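Local atomic coordinates of type IV secretion system protein VirB11 (Brucella suis, PDB entry 2GZA), a protein that hydrolyses ATP as the hexameric VirB11 ATPase of a type IV secretion system that serves virulence. Residues G162-F167 with S341-D346. Numbering follows the deposited sequence.
Sequences GDYMSF and SEVWYD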
loop_
_atom_site.group_PDB
_atom_site.type_symbol
_atom_site.label_atom_id
_atom_site.label_comp_id
_atom_site.label_asym_id
_atom_site.label_seq_id
_atom_site.Cartn_x
_atom_site.Cartn_y
_atom_site.Cartn_z
ATOM N N GLY C 162 16.536 -22.525 36.860
ATOM C CA GLY C 162 16.316 -21.291 37.598
ATOM C C GLY C 162 17.576 -20.563 38.021
ATOM O O GLY C 162 17.500 -19.617 38.802
ATOM N N ASP C 163 18.737 -20.995 37.526
ATOM C CA ASP C 163 19.982 -20.325 37.871
ATOM C C ASP C 163 20.261 -19.236 36.853
ATOM O O ASP C 163 21.007 -19.430 35.885
ATOM C CB ASP C 163 21.148 -21.306 37.989
ATOM C CG ASP C 163 22.388 -20.668 38.598
ATOM O OD1 ASP C 163 22.329 -19.486 39.011
ATOM O OD2 ASP C 163 23.428 -21.358 38.660
ATOM N N TYR C 164 19.644 -18.085 37.090
ATOM C CA TYR C 164 19.676 -16.977 36.145
ATOM C C TYR C 164 21.010 -16.242 36.110
ATOM O O TYR C 164 21.388 -15.706 35.069
ATOM C CB TYR C 164 18.523 -16.011 36.421
ATOM C CG TYR C 164 17.159 -16.624 36.203
ATOM C CD1 TYR C 164 16.425 -17.130 37.270
ATOM C CD2 TYR C 164 16.610 -16.709 34.929
ATOM C CE1 TYR C 164 15.176 -17.701 37.073
ATOM C CE2 TYR C 164 15.363 -17.274 34.721
ATOM C CZ TYR C 164 14.650 -17.769 35.797
ATOM O OH TYR C 164 13.409 -18.333 35.607
ATOM N N MET C 165 21.718 -16.226 37.236
ATOM C CA MET C 165 23.052 -15.632 37.284
ATOM C C MET C 165 24.032 -16.357 36.354
ATOM O O MET C 165 24.688 -15.719 35.537
ATOM C CB MET C 165 23.604 -15.590 38.706
ATOM C CG MET C 165 24.840 -14.728 38.812
ATOM S SD MET C 165 25.769 -14.952 40.321
ATOM C CE MET C 165 26.588 -16.510 39.997
ATOM N N SER C 166 24.115 -17.680 36.484
ATOM C CA SER C 166 24.927 -18.511 35.589
ATOM C C SER C 166 24.474 -18.376 34.143
ATOM O O SER C 166 25.298 -18.339 33.230
ATOM C CB SER C 166 24.857 -19.982 35.993
ATOM O OG SER C 166 25.620 -20.244 37.152
ATOM N N PHE C 167 23.162 -18.306 33.948
ATOM C CA PHE C 167 22.572 -18.162 32.626
ATOM C C PHE C 167 23.088 -16.912 31.924
ATOM O O PHE C 167 23.499 -16.970 30.769
ATOM C CB PHE C 167 21.040 -18.131 32.725
ATOM C CG PHE C 167 20.353 -17.880 31.417
ATOM C CD1 PHE C 167 19.994 -18.937 30.598
ATOM C CD2 PHE C 167 20.068 -16.582 31.003
ATOM C CE1 PHE C 167 19.364 -18.705 29.378
ATOM C CE2 PHE C 167 19.446 -16.339 29.785
ATOM C CZ PHE C 167 19.087 -17.399 28.973
ATOM N N SER C 341 12.337 -9.532 36.575
ATOM C CA SER C 341 10.986 -10.076 36.457
ATOM C C SER C 341 10.954 -11.329 35.599
ATOM O O SER C 341 10.318 -12.317 35.959
ATOM C CB SER C 341 10.057 -9.035 35.827
ATOM O OG SER C 341 10.010 -7.845 36.587
ATOM N N GLU C 342 11.636 -11.269 34.460
ATOM C CA GLU C 342 11.571 -12.306 33.447
ATOM C C GLU C 342 12.876 -12.326 32.671
ATOM O O GLU C 342 13.494 -11.287 32.459
ATOM C CB GLU C 342 10.400 -12.021 32.496
ATOM C CG GLU C 342 10.133 -13.096 31.430
ATOM C CD GLU C 342 9.084 -12.681 30.391
ATOM O OE1 GLU C 342 8.947 -13.407 29.376
ATOM O OE2 GLU C 342 8.401 -11.641 30.577
ATOM N N VAL C 343 13.293 -13.517 32.268
ATOM C CA VAL C 343 14.365 -13.683 31.302
ATOM C C VAL C 343 13.763 -14.440 30.133
ATOM O O VAL C 343 13.258 -15.551 30.294
ATOM C CB VAL C 343 15.561 -14.457 31.878
ATOM C CG1 VAL C 343 16.576 -14.745 30.790
ATOM C CG2 VAL C 343 16.199 -13.681 33.015
ATOM N N TRP C 344 13.794 -13.825 28.966
ATOM C CA TRP C 344 13.247 -14.434 27.780
ATOM C C TRP C 344 14.383 -15.055 26.969
ATOM O O TRP C 344 15.385 -14.402 26.682
ATOM C CB TRP C 344 12.457 -13.387 26.984
ATOM C CG TRP C 344 11.839 -13.912 25.739
ATOM C CD1 TRP C 344 10.563 -14.363 25.591
ATOM C CD2 TRP C 344 12.467 -14.047 24.460
ATOM N NE1 TRP C 344 10.356 -14.773 24.296
ATOM C CE2 TRP C 344 11.509 -14.592 23.580
ATOM C CE3 TRP C 344 13.750 -13.767 23.971
ATOM C CZ2 TRP C 344 11.789 -14.866 22.241
ATOM C CZ3 TRP C 344 14.032 -14.038 22.633
ATOM C CH2 TRP C 344 13.052 -14.585 21.784
ATOM N N TYR C 345 14.218 -16.325 26.622
ATOM C CA TYR C 345 15.164 -17.049 25.788
ATOM C C TYR C 345 14.412 -18.162 25.074
ATOM O O TYR C 345 13.863 -19.049 25.720
ATOM C CB TYR C 345 16.307 -17.600 26.645
ATOM C CG TYR C 345 17.347 -18.404 25.903
ATOM C CD1 TYR C 345 18.059 -17.857 24.840
ATOM C CD2 TYR C 345 17.639 -19.710 26.284
ATOM C CE1 TYR C 345 19.028 -18.600 24.168
ATOM C CE2 TYR C 345 18.603 -20.461 25.616
ATOM C CZ TYR C 345 19.291 -19.900 24.562
ATOM O OH TYR C 345 20.243 -20.644 23.908
ATOM N N ASP C 346 14.374 -18.106 23.746
ATOM C CA ASP C 346 13.646 -19.097 22.960
ATOM C C ASP C 346 14.362 -19.480 21.652
ATOM O O ASP C 346 13.913 -19.102 20.570
ATOM C CB ASP C 346 12.220 -18.594 22.694
ATOM C CG ASP C 346 11.273 -19.689 22.235
ATOM O OD1 ASP C 346 11.635 -20.888 22.271
ATOM O OD2 ASP C 346 10.147 -19.339 21.836
#
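The first turn of helix 164-173 packs through Tyr164 and Phe167 against one face of strand 339-345, an edge strand, within this chain, of the mixed sheet in the P-loop ATPase fold. The two methyls of Val343 serve different rings: CG2 reaches Tyr164 CD2 at 3.6 Å, while CG1 lies beside Phe167 CE2. Tyr164 also packs on Val141 of a neighbouring subunit. Phe167 extends from the helix to the strand because its CG lies trans to the backbone N (chi1 176°), and it also meets Tyr345. Its CZ comes to 3.6 Å from Tyr345 CB, and CE1 lies 3.7 Å from Tyr345 CD2. The Phe167 edge is turned toward the Tyr345 face in an offset edge-to-face pair, centroids 5.4 Å apart and planes at 69°. The interface is thus apolar, and Val343, Tyr345 and Phe167 are all buried. On the helix side, Asp163 is the N-cap; Ser166 OG donates to Asp163 OD2 at 2.9 Å, from above the carboxylate plane, while Phe167 N bonds to Asp163 O. The preceding helix 153-160 ends in a Schellman motif at Gly162, and its Leu155 touches both Phe167 and Tyr345. Val324 of the neighbouring antiparallel strand 324-331 also touches both side chains. Trp344 points away from this interface and pairs edge-to-face with Phe293 of helix 289-300.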